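Local structure of MGS-MChE2 (Uncultured bacterium, 5JD6) at residues A[41-44]-A[48-51]; A[60-65]-A[172-177]; A[71-76]-A[98-103]; A[224-229]-A[242-247]. The protein is an alpha/beta hydrolase from a lagoon-sediment metagenome that probably acts as an esterase, cleaving carboxylic esters with a serine nucleophile. One frame throughout, in Å; residues are numbered along the deposited sequence.

Contact 1: A[41-44]-A[48-51]; sequences YFPE and KVLI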
loop_
_atom_site.group_PDB
_atom_site.type_symbol
_atom_site.label_atom_id
_atom_site.label_comp_id
_atom_site.label_asym_id
_atom_site.label_seq_id
_atom_site.Cartn_x
_atom_site.Cartn_y
_atom_site.Cartn_z
ATOM N N TYR A 41 13.959 7.515 -6.126
ATOM C CA TYR A 41 14.764 6.433 -6.679
ATOM C C TYR A 41 14.220 5.889 -8.002
ATOM O O TYR A 41 14.876 5.982 -9.038
ATOM C CB TYR A 41 14.870 5.299 -5.656
ATOM C CG TYR A 41 15.753 4.149 -6.078
ATOM C CD1 TYR A 41 17.134 4.217 -5.933
ATOM C CD2 TYR A 41 15.206 2.987 -6.608
ATOM C CE1 TYR A 41 17.945 3.162 -6.314
ATOM C CE2 TYR A 41 16.008 1.927 -6.989
ATOM C CZ TYR A 41 17.376 2.021 -6.840
ATOM O OH TYR A 41 18.175 0.968 -7.221
ATOM N N PHE A 42 13.016 5.331 -7.958
ATOM C CA PHE A 42 12.470 4.569 -9.081
ATOM C C PHE A 42 12.093 5.339 -10.360
ATOM O O PHE A 42 12.175 4.770 -11.449
ATOM C CB PHE A 42 11.254 3.778 -8.596
ATOM C CG PHE A 42 11.614 2.629 -7.700
ATOM C CD1 PHE A 42 11.858 1.373 -8.230
ATOM C CD2 PHE A 42 11.741 2.812 -6.332
ATOM C CE1 PHE A 42 12.204 0.315 -7.409
ATOM C CE2 PHE A 42 12.087 1.757 -5.507
ATOM C CZ PHE A 42 12.319 0.508 -6.047
ATOM N N PRO A 43 11.671 6.614 -10.255
ATOM C CA PRO A 43 11.403 7.284 -11.535
ATOM C C PRO A 43 12.653 7.496 -12.386
ATOM O O PRO A 43 12.542 7.653 -13.602
ATOM C CB PRO A 43 10.807 8.630 -11.109
ATOM C CG PRO A 43 11.247 8.820 -9.722
ATOM C CD PRO A 43 11.257 7.454 -9.119
ATOM N N GLU A 44 13.821 7.496 -11.755
ATOM C CA GLU A 44 15.076 7.639 -12.481
ATOM C C GLU A 44 15.616 6.274 -12.893
ATOM O O GLU A 44 16.691 6.169 -13.482
ATOM C CB GLU A 44 16.106 8.387 -11.633
ATOM C CG GLU A 44 15.609 9.721 -11.091
ATOM C CD GLU A 44 15.391 10.760 -12.178
ATOM O OE1 GLU A 44 15.913 10.577 -13.299
ATOM O OE2 GLU A 44 14.691 11.759 -11.909
ATOM N N LYS A 48 7.242 4.672 -13.312
ATOM C CA LYS A 48 6.292 5.750 -13.089
ATOM C C LYS A 48 5.664 5.601 -11.709
ATOM O O LYS A 48 4.932 4.647 -11.454
ATOM C CB LYS A 48 5.217 5.743 -14.173
ATOM C CG LYS A 48 4.443 7.038 -14.320
ATOM C CD LYS A 48 3.483 6.934 -15.493
ATOM C CE LYS A 48 2.824 8.263 -15.798
ATOM N NZ LYS A 48 1.818 8.141 -16.891
ATOM N N VAL A 49 5.959 6.538 -10.814
ATOM C CA VAL A 49 5.446 6.462 -9.452
ATOM C C VAL A 49 4.196 7.321 -9.280
ATOM O O VAL A 49 4.220 8.528 -9.518
ATOM C CB VAL A 49 6.507 6.892 -8.426
ATOM C CG1 VAL A 49 5.959 6.763 -7.013
ATOM C CG2 VAL A 49 7.765 6.052 -8.588
ATOM N N LEU A 50 3.105 6.683 -8.869
ATOM C CA LEU A 50 1.834 7.369 -8.669
ATOM C C LEU A 50 1.332 7.152 -7.249
ATOM O O LEU A 50 1.195 6.014 -6.800
ATOM C CB LEU A 50 0.791 6.877 -9.675
ATOM C CG LEU A 50 1.118 7.078 -11.156
ATOM C CD1 LEU A 50 0.791 5.827 -11.954
ATOM C CD2 LEU A 50 0.361 8.271 -11.707
ATOM N N ILE A 51 1.065 8.242 -6.539
ATOM C CA ILE A 51 0.559 8.141 -5.176
ATOM C C ILE A 51 -0.793 8.831 -5.045
ATOM O O ILE A 51 -0.860 10.028 -4.772
ATOM C CB ILE A 51 1.542 8.745 -4.158
ATOM C CG1 ILE A 51 2.970 8.287 -4.456
ATOM C CG2 ILE A 51 1.141 8.363 -2.742
ATOM C CD1 ILE A 51 3.981 8.765 -3.449
#

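Contact 2: A[60-65]-A[172-177]; sequences SLLKTS and TLAIAK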
loop_
_atom_site.group_PDB
_atom_site.type_symbol
_atom_site.label_atom_id
_atom_site.label_comp_id
_atom_site.label_asym_id
_atom_site.label_seq_id
_atom_site.Cartn_x
_atom_site.Cartn_y
_atom_site.Cartn_z
ATOM N N SER A 60 -18.875 9.470 2.094
ATOM C CA SER A 60 -20.247 9.463 2.525
ATOM C C SER A 60 -20.164 9.225 3.980
ATOM O O SER A 60 -19.086 9.024 4.540
ATOM C CB SER A 60 -21.024 8.318 1.852
ATOM O OG SER A 60 -21.823 7.537 2.737
ATOM N N LEU A 61 -21.336 9.230 4.595
ATOM C CA LEU A 61 -21.412 8.959 5.999
ATOM C C LEU A 61 -21.031 7.487 6.168
ATOM O O LEU A 61 -20.301 7.140 7.084
ATOM C CB LEU A 61 -22.812 9.278 6.535
ATOM C CG LEU A 61 -23.070 10.710 7.007
ATOM C CD1 LEU A 61 -23.593 10.759 8.438
ATOM C CD2 LEU A 61 -21.882 11.641 6.826
ATOM N N LEU A 62 -21.534 6.627 5.282
ATOM C CA LEU A 62 -21.214 5.227 5.419
ATOM C C LEU A 62 -21.118 4.199 4.295
ATOM O O LEU A 62 -21.770 3.164 4.285
ATOM C CB LEU A 62 -21.858 4.658 6.669
ATOM C CG LEU A 62 -20.937 4.572 7.893
ATOM C CD1 LEU A 62 -19.452 4.599 7.549
ATOM C CD2 LEU A 62 -21.273 5.534 9.018
ATOM N N LYS A 63 -20.248 4.501 3.369
ATOM C CA LYS A 63 -19.794 3.571 2.330
ATOM C C LYS A 63 -18.309 3.335 2.569
ATOM O O LYS A 63 -17.567 2.909 1.682
ATOM C CB LYS A 63 -20.037 4.107 0.916
ATOM C CG LYS A 63 -20.949 3.236 0.058
ATOM C CD LYS A 63 -20.689 3.449 -1.425
ATOM C CE LYS A 63 -19.344 2.871 -1.837
ATOM N NZ LYS A 63 -19.080 3.053 -3.291
ATOM N N THR A 64 -17.896 3.632 3.795
ATOM C CA THR A 64 -16.502 3.592 4.197
ATOM C C THR A 64 -16.077 2.175 4.557
ATOM O O THR A 64 -16.252 1.730 5.690
ATOM C CB THR A 64 -16.255 4.525 5.395
ATOM O OG1 THR A 64 -16.794 5.822 5.111
ATOM C CG2 THR A 64 -14.772 4.651 5.674
ATOM N N SER A 65 -15.519 1.472 3.578
ATOM C CA SER A 65 -15.041 0.115 3.785
ATOM C C SER A 65 -13.785 -0.136 2.961
ATOM O O SER A 65 -13.475 0.619 2.039
ATOM C CB SER A 65 -16.126 -0.901 3.423
ATOM O OG SER A 65 -16.542 -0.747 2.077
ATOM N N THR A 172 -13.162 5.983 11.145
ATOM C CA THR A 172 -12.006 5.175 11.523
ATOM C C THR A 172 -12.464 3.835 12.091
ATOM O O THR A 172 -11.911 2.784 11.763
ATOM C CB THR A 172 -11.120 5.892 12.559
ATOM O OG1 THR A 172 -10.664 7.138 12.019
ATOM C CG2 THR A 172 -9.918 5.033 12.920
ATOM N N LEU A 173 -13.482 3.885 12.944
ATOM C CA LEU A 173 -14.076 2.675 13.499
ATOM C C LEU A 173 -14.716 1.833 12.401
ATOM O O LEU A 173 -14.646 0.605 12.429
ATOM C CB LEU A 173 -15.114 3.025 14.566
ATOM C CG LEU A 173 -14.573 3.554 15.895
ATOM C CD1 LEU A 173 -15.706 4.086 16.753
ATOM C CD2 LEU A 173 -13.807 2.466 16.630
ATOM N N ALA A 174 -15.335 2.503 11.435
ATOM C CA ALA A 174 -15.952 1.824 10.301
ATOM C C ALA A 174 -14.903 1.107 9.458
ATOM O O ALA A 174 -15.130 -0.013 9.000
ATOM C CB ALA A 174 -16.731 2.814 9.449
ATOM N N ILE A 175 -13.758 1.756 9.260
ATOM C CA ILE A 175 -12.660 1.169 8.496
ATOM C C ILE A 175 -12.095 -0.061 9.196
ATOM O O ILE A 175 -11.927 -1.113 8.579
ATOM C CB ILE A 175 -11.515 2.177 8.268
ATOM C CG1 ILE A 175 -11.981 3.328 7.379
ATOM C CG2 ILE A 175 -10.317 1.492 7.631
ATOM C CD1 ILE A 175 -10.973 4.451 7.256
ATOM N N ALA A 176 -11.804 0.082 10.486
ATOM C CA ALA A 176 -11.243 -1.009 11.279
ATOM C C ALA A 176 -12.175 -2.216 11.299
ATOM O O ALA A 176 -11.738 -3.350 11.099
ATOM C CB ALA A 176 -10.957 -0.540 12.697
ATOM N N LYS A 177 -13.457 -1.963 11.544
ATOM C CA LYS A 177 -14.470 -3.012 11.519
ATOM C C LYS A 177 -14.485 -3.707 10.164
ATOM O O LYS A 177 -14.488 -4.934 10.085
ATOM C CB LYS A 177 -15.850 -2.431 11.834
ATOM C CG LYS A 177 -16.997 -3.411 11.660
ATOM C CD LYS A 177 -18.338 -2.706 11.780
ATOM C CE LYS A 177 -19.490 -3.651 11.485
ATOM N NZ LYS A 177 -20.809 -2.966 11.591
#

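Contact 3: A[71-76]-A[98-103]; sequences RYLKEF and LLATKM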
loop_
_atom_site.group_PDB
_atom_site.type_symbol
_atom_site.label_atom_id
_atom_site.label_comp_id
_atom_site.label_asym_id
_atom_site.label_seq_id
_atom_site.Cartn_x
_atom_site.Cartn_y
_atom_site.Cartn_z
ATOM N N ARG A 71 -12.067 -0.571 -4.755
ATOM C CA ARG A 71 -12.766 -0.214 -5.985
ATOM C C ARG A 71 -12.393 1.195 -6.442
ATOM O O ARG A 71 -12.398 1.490 -7.638
ATOM C CB ARG A 71 -14.282 -0.331 -5.799
ATOM C CG ARG A 71 -14.793 -1.765 -5.812
ATOM C CD ARG A 71 -16.313 -1.822 -5.778
ATOM N NE ARG A 71 -16.845 -1.469 -4.465
ATOM C CZ ARG A 71 -17.052 -2.343 -3.486
ATOM N NH1 ARG A 71 -16.771 -3.626 -3.669
ATOM N NH2 ARG A 71 -17.538 -1.934 -2.322
ATOM N N TYR A 72 -12.070 2.061 -5.488
ATOM C CA TYR A 72 -11.604 3.404 -5.807
ATOM C C TYR A 72 -10.256 3.326 -6.511
ATOM O O TYR A 72 -10.001 4.058 -7.468
ATOM C CB TYR A 72 -11.497 4.259 -4.542
ATOM C CG TYR A 72 -11.131 5.706 -4.798
ATOM C CD1 TYR A 72 -12.117 6.674 -4.943
ATOM C CD2 TYR A 72 -9.802 6.104 -4.887
ATOM C CE1 TYR A 72 -11.790 7.999 -5.173
ATOM C CE2 TYR A 72 -9.467 7.427 -5.118
ATOM C CZ TYR A 72 -10.463 8.369 -5.259
ATOM O OH TYR A 72 -10.134 9.685 -5.489
ATOM N N LEU A 73 -9.396 2.437 -6.024
ATOM C CA LEU A 73 -8.096 2.207 -6.640
ATOM C C LEU A 73 -8.265 1.702 -8.066
ATOM O O LEU A 73 -7.580 2.156 -8.983
ATOM C CB LEU A 73 -7.277 1.209 -5.819
ATOM C CG LEU A 73 -6.027 0.664 -6.516
ATOM C CD1 LEU A 73 -5.020 1.775 -6.763
ATOM C CD2 LEU A 73 -5.404 -0.467 -5.716
ATOM N N LYS A 74 -9.185 0.757 -8.239
ATOM C CA LYS A 74 -9.508 0.219 -9.554
ATOM C C LYS A 74 -9.984 1.326 -10.488
ATOM O O LYS A 74 -9.583 1.388 -11.651
ATOM C CB LYS A 74 -10.575 -0.870 -9.436
ATOM C CG LYS A 74 -10.962 -1.519 -10.753
ATOM C CD LYS A 74 -9.766 -2.177 -11.420
ATOM C CE LYS A 74 -10.208 -3.128 -12.521
ATOM N NZ LYS A 74 -11.093 -2.461 -13.517
ATOM N N GLU A 75 -10.835 2.205 -9.968
ATOM C CA GLU A 75 -11.341 3.328 -10.746
ATOM C C GLU A 75 -10.206 4.266 -11.151
ATOM O O GLU A 75 -10.237 4.862 -12.227
ATOM C CB GLU A 75 -12.404 4.094 -9.957
ATOM C CG GLU A 75 -13.099 5.185 -10.757
ATOM C CD GLU A 75 -14.129 5.943 -9.942
ATOM O OE1 GLU A 75 -14.235 5.683 -8.725
ATOM O OE2 GLU A 75 -14.833 6.799 -10.522
ATOM N N PHE A 76 -9.201 4.384 -10.287
ATOM C CA PHE A 76 -8.051 5.243 -10.560
ATOM C C PHE A 76 -7.181 4.676 -11.677
ATOM O O PHE A 76 -6.778 5.401 -12.585
ATOM C CB PHE A 76 -7.212 5.443 -9.297
ATOM C CG PHE A 76 -5.949 6.228 -9.526
ATOM C CD1 PHE A 76 -6.003 7.583 -9.818
ATOM C CD2 PHE A 76 -4.709 5.614 -9.447
ATOM C CE1 PHE A 76 -4.844 8.310 -10.031
ATOM C CE2 PHE A 76 -3.546 6.334 -9.659
ATOM C CZ PHE A 76 -3.614 7.684 -9.950
ATOM N N LEU A 98 -3.912 -5.568 -1.338
ATOM C CA LEU A 98 -4.208 -6.997 -1.302
ATOM C C LEU A 98 -5.614 -7.294 -1.808
ATOM O O LEU A 98 -5.803 -8.154 -2.668
ATOM C CB LEU A 98 -4.044 -7.540 0.119
ATOM C CG LEU A 98 -2.638 -7.979 0.524
ATOM C CD1 LEU A 98 -2.448 -7.840 2.023
ATOM C CD2 LEU A 98 -2.380 -9.412 0.082
ATOM N N LEU A 99 -6.597 -6.578 -1.272
ATOM C CA LEU A 99 -7.986 -6.787 -1.659
ATOM C C LEU A 99 -8.189 -6.472 -3.135
ATOM O O LEU A 99 -8.939 -7.161 -3.826
ATOM C CB LEU A 99 -8.921 -5.933 -0.802
ATOM C CG LEU A 99 -10.416 -6.162 -1.042
ATOM C CD1 LEU A 99 -10.756 -7.641 -0.953
ATOM C CD2 LEU A 99 -11.247 -5.366 -0.055
ATOM N N ALA A 100 -7.508 -5.437 -3.615
ATOM C CA ALA A 100 -7.590 -5.051 -5.018
ATOM C C ALA A 100 -7.021 -6.139 -5.924
ATOM O O ALA A 100 -7.571 -6.421 -6.988
ATOM C CB ALA A 100 -6.863 -3.738 -5.248
ATOM N N THR A 101 -5.918 -6.748 -5.496
ATOM C CA THR A 101 -5.307 -7.841 -6.248
ATOM C C THR A 101 -6.208 -9.075 -6.242
ATOM O O THR A 101 -6.210 -9.860 -7.189
ATOM C CB THR A 101 -3.927 -8.220 -5.680
ATOM O OG1 THR A 101 -4.045 -8.496 -4.281
ATOM C CG2 THR A 101 -2.940 -7.084 -5.874
ATOM N N LYS A 102 -6.969 -9.239 -5.165
ATOM C CA LYS A 102 -7.932 -10.328 -5.063
ATOM C C LYS A 102 -9.134 -10.089 -5.973
ATOM O O LYS A 102 -9.578 -10.991 -6.685
ATOM C CB LYS A 102 -8.399 -10.496 -3.616
ATOM C CG LYS A 102 -9.623 -11.381 -3.463
ATOM C CD LYS A 102 -10.269 -11.194 -2.101
ATOM C CE LYS A 102 -11.705 -11.693 -2.100
ATOM N NZ LYS A 102 -12.499 -11.103 -0.986
ATOM N N MET A 103 -9.654 -8.866 -5.944
ATOM C CA MET A 103 -10.832 -8.512 -6.728
ATOM C C MET A 103 -10.502 -8.325 -8.205
ATOM O O MET A 103 -11.269 -8.738 -9.074
ATOM C CB MET A 103 -11.475 -7.240 -6.173
ATOM C CG MET A 103 -11.976 -7.374 -4.744
ATOM S SD MET A 103 -12.622 -5.828 -4.074
ATOM C CE MET A 103 -14.061 -5.584 -5.113
#

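Contact 4: A[224-229]-A[242-247]; sequences YWIDKC and NQLLHE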
loop_
_atom_site.group_PDB
_atom_site.type_symbol
_atom_site.label_atom_id
_atom_site.label_comp_id
_atom_site.label_asym_id
_atom_site.label_seq_id
_atom_site.Cartn_x
_atom_site.Cartn_y
_atom_site.Cartn_z
ATOM N N TYR A 224 11.730 -10.581 2.213
ATOM C CA TYR A 224 13.008 -9.960 2.543
ATOM C C TYR A 224 12.875 -9.103 3.798
ATOM O O TYR A 224 11.890 -8.388 3.967
ATOM C CB TYR A 224 13.515 -9.110 1.376
ATOM C CG TYR A 224 13.511 -9.829 0.047
ATOM C CD1 TYR A 224 14.527 -10.715 -0.288
ATOM C CD2 TYR A 224 12.494 -9.620 -0.875
ATOM C CE1 TYR A 224 14.528 -11.375 -1.503
ATOM C CE2 TYR A 224 12.487 -10.275 -2.092
ATOM C CZ TYR A 224 13.506 -11.151 -2.400
ATOM O OH TYR A 224 13.506 -11.807 -3.610
ATOM N N TRP A 225 13.870 -9.174 4.675
ATOM C CA TRP A 225 13.830 -8.425 5.928
ATOM C C TRP A 225 14.789 -7.238 5.947
ATOM O O TRP A 225 15.803 -7.225 5.249
ATOM C CB TRP A 225 14.144 -9.344 7.112
ATOM C CG TRP A 225 12.959 -10.102 7.630
ATOM C CD1 TRP A 225 11.919 -9.602 8.362
ATOM C CD2 TRP A 225 12.702 -11.502 7.473
ATOM N NE1 TRP A 225 11.025 -10.603 8.661
ATOM C CE2 TRP A 225 11.484 -11.779 8.128
ATOM C CE3 TRP A 225 13.380 -12.546 6.838
ATOM C CZ2 TRP A 225 10.931 -13.056 8.165
ATOM C CZ3 TRP A 225 12.830 -13.815 6.877
ATOM C CH2 TRP A 225 11.619 -14.059 7.537
ATOM N N ILE A 226 14.451 -6.241 6.758
ATOM C CA ILE A 226 15.351 -5.133 7.047
ATOM C C ILE A 226 15.566 -5.052 8.557
ATOM O O ILE A 226 14.614 -4.879 9.319
ATOM C CB ILE A 226 14.806 -3.792 6.522
ATOM C CG1 ILE A 226 14.581 -3.861 5.011
ATOM C CG2 ILE A 226 15.761 -2.658 6.862
ATOM C CD1 ILE A 226 13.988 -2.598 4.421
ATOM N N ASP A 227 16.817 -5.185 8.984
ATOM C CA ASP A 227 17.138 -5.236 10.407
ATOM C C ASP A 227 17.137 -3.843 11.034
ATOM O O ASP A 227 17.454 -2.856 10.367
ATOM C CB ASP A 227 18.495 -5.917 10.621
ATOM C CG ASP A 227 18.915 -5.942 12.075
ATOM O OD1 ASP A 227 18.079 -6.303 12.931
ATOM O OD2 ASP A 227 20.087 -5.622 12.363
ATOM N N LYS A 228 16.780 -3.783 12.317
ATOM C CA LYS A 228 16.684 -2.530 13.066
ATOM C C LYS A 228 15.716 -1.593 12.366
ATOM O O LYS A 228 16.019 -0.430 12.101
ATOM C CB LYS A 228 18.066 -1.894 13.239
ATOM C CG LYS A 228 19.097 -2.899 13.722
ATOM C CD LYS A 228 20.335 -2.257 14.312
ATOM C CE LYS A 228 21.175 -3.313 15.014
ATOM N NZ LYS A 228 22.543 -2.833 15.335
ATOM N N CYS A 229 14.538 -2.133 12.079
ATOM C CA CYS A 229 13.522 -1.438 11.312
ATOM C C CYS A 229 12.133 -1.766 11.845
ATOM O O CYS A 229 11.845 -2.913 12.189
ATOM C CB CYS A 229 13.630 -1.814 9.835
ATOM S SG CYS A 229 12.303 -1.176 8.824
ATOM N N ASN A 242 14.673 0.438 -1.287
ATOM C CA ASN A 242 14.799 0.669 -2.720
ATOM C C ASN A 242 15.642 -0.408 -3.387
ATOM O O ASN A 242 15.273 -0.930 -4.436
ATOM C CB ASN A 242 15.403 2.047 -2.994
ATOM C CG ASN A 242 14.438 3.177 -2.694
ATOM O OD1 ASN A 242 13.222 3.003 -2.758
ATOM N ND2 ASN A 242 14.978 4.344 -2.367
ATOM N N GLN A 243 16.766 -0.747 -2.762
ATOM C CA GLN A 243 17.689 -1.727 -3.322
ATOM C C GLN A 243 17.080 -3.128 -3.340
ATOM O O GLN A 243 17.220 -3.859 -4.322
ATOM C CB GLN A 243 19.002 -1.734 -2.538
ATOM C CG GLN A 243 20.159 -2.381 -3.283
ATOM C CD GLN A 243 21.389 -2.551 -2.416
ATOM O OE1 GLN A 243 21.289 -2.696 -1.197
ATOM N NE2 GLN A 243 22.561 -2.528 -3.040
ATOM N N LEU A 244 16.408 -3.497 -2.253
ATOM C CA LEU A 244 15.738 -4.793 -2.168
ATOM C C LEU A 244 14.626 -4.903 -3.205
ATOM O O LEU A 244 14.511 -5.911 -3.902
ATOM C CB LEU A 244 15.166 -5.019 -0.767
ATOM C CG LEU A 244 16.150 -5.375 0.348
ATOM C CD1 LEU A 244 15.424 -5.498 1.679
ATOM C CD2 LEU A 244 16.890 -6.660 0.020
ATOM N N LEU A 245 13.813 -3.856 -3.300
ATOM C CA LEU A 245 12.695 -3.833 -4.235
ATOM C C LEU A 245 13.175 -3.802 -5.682
ATOM O O LEU A 245 12.613 -4.480 -6.545
ATOM C CB LEU A 245 11.789 -2.631 -3.956
ATOM C CG LEU A 245 10.581 -2.473 -4.883
ATOM C CD1 LEU A 245 9.764 -3.755 -4.903
ATOM C CD2 LEU A 245 9.720 -1.291 -4.457
ATOM N N HIS A 246 14.216 -3.017 -5.943
ATOM C CA HIS A 246 14.749 -2.882 -7.294
ATOM C C HIS A 246 15.286 -4.212 -7.807
ATOM O O HIS A 246 15.048 -4.584 -8.956
ATOM C CB HIS A 246 15.852 -1.824 -7.336
ATOM C CG HIS A 246 16.200 -1.369 -8.719
ATOM N ND1 HIS A 246 17.335 -0.639 -8.997
ATOM C CD2 HIS A 246 15.559 -1.534 -9.899
ATOM C CE1 HIS A 246 17.379 -0.375 -10.291
ATOM N NE2 HIS A 246 16.314 -0.909 -10.862
ATOM N N GLU A 247 16.007 -4.927 -6.947
ATOM C CA GLU A 247 16.589 -6.209 -7.325
ATOM C C GLU A 247 15.515 -7.256 -7.582
ATOM O O GLU A 247 15.677 -8.127 -8.435
ATOM C CB GLU A 247 17.555 -6.703 -6.247
ATOM C CG GLU A 247 18.992 -6.255 -6.461
ATOM C CD GLU A 247 19.554 -6.711 -7.797
ATOM O OE1 GLU A 247 19.169 -7.802 -8.271
ATOM O OE2 GLU A 247 20.383 -5.976 -8.375
#

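Contact 1: A[41-44]-A[48-51]
Val49 meets Pro43 and Phe42 through a single methyl group, and all the chemistry between 41-44 and 48-51 is apolar. Its CG2 lies 3.8 Å from Pro43 CD, on the ring carbon next to the nitrogen, and 4.2 Å from Phe42 CB. The torsion explains the choice of branch: with CG1 anti to the backbone N (chi1 -178°), CG2 is the methyl turned to the loop. A beta-branched valine suits an extended strand, while proline offers a compact ring in a tight bend.

On the loop side the aromatic rings pack together. Phe42 extends only its CB to Val49, its ring leading off to Asn242 and Leu245 of helix 238-252. Tyr41 CD2 sits 3.4 Å above one face of the Phe42 ring, offset toward the rim.

Backbone bonding shapes both segments. Glu44 N donates to Tyr41 O at 3.3 Å, closing a turn, whereas on the strand Val49 pairs with Lys16, and Lys48 and Leu50 pair with strand 20-25.

The loop thus folds back on the strand that follows it. Strands 20-25 and 47-52 lie side by side and parallel, connected through helix 36-41, the beta-alpha-beta crossover from which the alpha/beta hydrolase fold is built.

Contact 2: A[60-65]-A[172-177]
Thr64 and Ile175 form the tight part of this contact. The methyl CG2 of Thr64 presses on Ile175 CG1 at 3.5 Å and lies 4.1 Å from Ile175 CD1, so it crosses the long branch of the isoleucine at a slant, nearer to CG1 than to CD1. The first torsion of Thr64 (chi1 -51°, measured to OG1) sets OG1 beside the backbone N and leaves CG2 opposite that N, facing the helix. OG1 is kept for its own loop, where it makes a weak hydrogen bond with Met59 O. Threonine suits such a place because its two branches serve two surroundings. Phe69 of helix 66-80 touches both Thr64 and Ile175, and Leu28 also packs on the isoleucine, which closes this side into the protein.

Ala174, one residue back on the helix, marks the change to the looser side. Its CB is 3.9 Å from Thr64 O, and the small side chain lets the loop backbone come near. Beyond it Leu62, itself exposed, reaches over with CD1, which stands 3.8 Å from Ala174 CB; its torsions are far from staggered, which suggests that its position is less certain. Behind Leu62 the loop is braced by an ST turn, in which Leu62 N donates to Ser60 OG at 2.7 Å, bent to 135°.

Helix 169-181 belongs to the insertion between strands 108-113 and 195-200, where alpha/beta hydrolases commonly carry a cap. Between these two segments the link is purely van der Waals, and the fit depends on complementary shape and burial of carbon rather than on directed polar bonds.

Contact 3: A[71-76]-A[98-103]
Arg71 opens the walk along helix 66-80 by meeting Met103 of helix 92-103 twice. Met103 CE lies 4.0 Å from Arg71 CG and 3.6 Å from Arg71 NH1, because the arginine bends at chi3 (-73°) and brings its guanidinium back toward the same methyl that its aliphatic stem touches. The methionine is bent at its own chi3 (66°), turning CE to the arginine. A long, pliable thioether suits this rim, where it also packs on Ala70.

Two residues on, Leu73 supplies the buried half. Its CG is anti to the backbone N (chi1 167°), and Leu73 CD2 presses on Ala100 CB at 3.6 Å. Alanine fits here because its lone methyl permits the close backbone approach: Arg71 CA and Ala100 CA are 7.2 Å apart. Leu73 also touches Val23 and Leu25 of the central sheet, wedging between strand and helix.

Lys74 starts out toward the neighbouring helix, but its chain leads away, to a salt bridge with Asp78 and a cation-pi contact with Phe104.

Across this interface, then, apolar contact does the work: leucine on alanine within, and outside a methionine methyl against an arginine whose charged end can remain solvated.

Contact 4: A[224-229]-A[242-247]
Leu244 carries the contact from helix 242-247 to strand 224-226, and its side chain can be followed outward. Leu244 CB points at the strand but is still 4.9 Å from Tyr224 CB. From there CG lies anti to the carbonyl carbon (chi1 -75°), and the chain forks. Leu244 CD2 stays on the tyrosine side, 4.4 Å from Tyr224 CB. Leu244 CD1 is the working tip: it meets Ile226 CG1 at 3.8 Å, the carbonyl oxygen Trp225 O at 4.0 Å and Tyr224 CB at 4.1 Å, so one methyl bears on three successive residues.

The side chains of Ile226 and Leu244 lie alongside each other, pointing opposite ways, which brings flank against flank. The alternation of a strand fits this: Tyr224 CB turns to the helix, while the Trp225 side chain turns away and leaves only its carbonyl near the leucine. Ile226, beta-branched and buried, also packs on Ile198 of the adjoining strand.

The short axes run nearly antiparallel, at 169° and 10.1 Å apart, a spacing bridged by leucine's forked end. Dispersion and burial of carbon hold these segments together, while the backbones of Tyr224 and Ile226 pair with the neighbouring strand 195-200 and the residue just after it.

Overall arrangement
Contacts 1 and 4 each involve a strand of the one mixed sheet, contact 3 joins two helices with Leu73 lying on that sheet, and contact 2 lies farther out, between a loop and helix 169-181. Along the chain contact 1 comes first, contact 3 is nested inside the loop closed by contact 2, and contact 4 comes last. Contacts 1 and 4, with centres about 17 Å apart, touch through a probable Tyr41 OH to His246 ND1 hydrogen bond. Segment 60-65 leads straight into helix 66-80, which carries segment 71-76. Contacts 2 and 4 lie about 33 Å apart between centres. Contacts 1, 3 and 4 thus tie the core together, while contact 2 joins the probable cap to it.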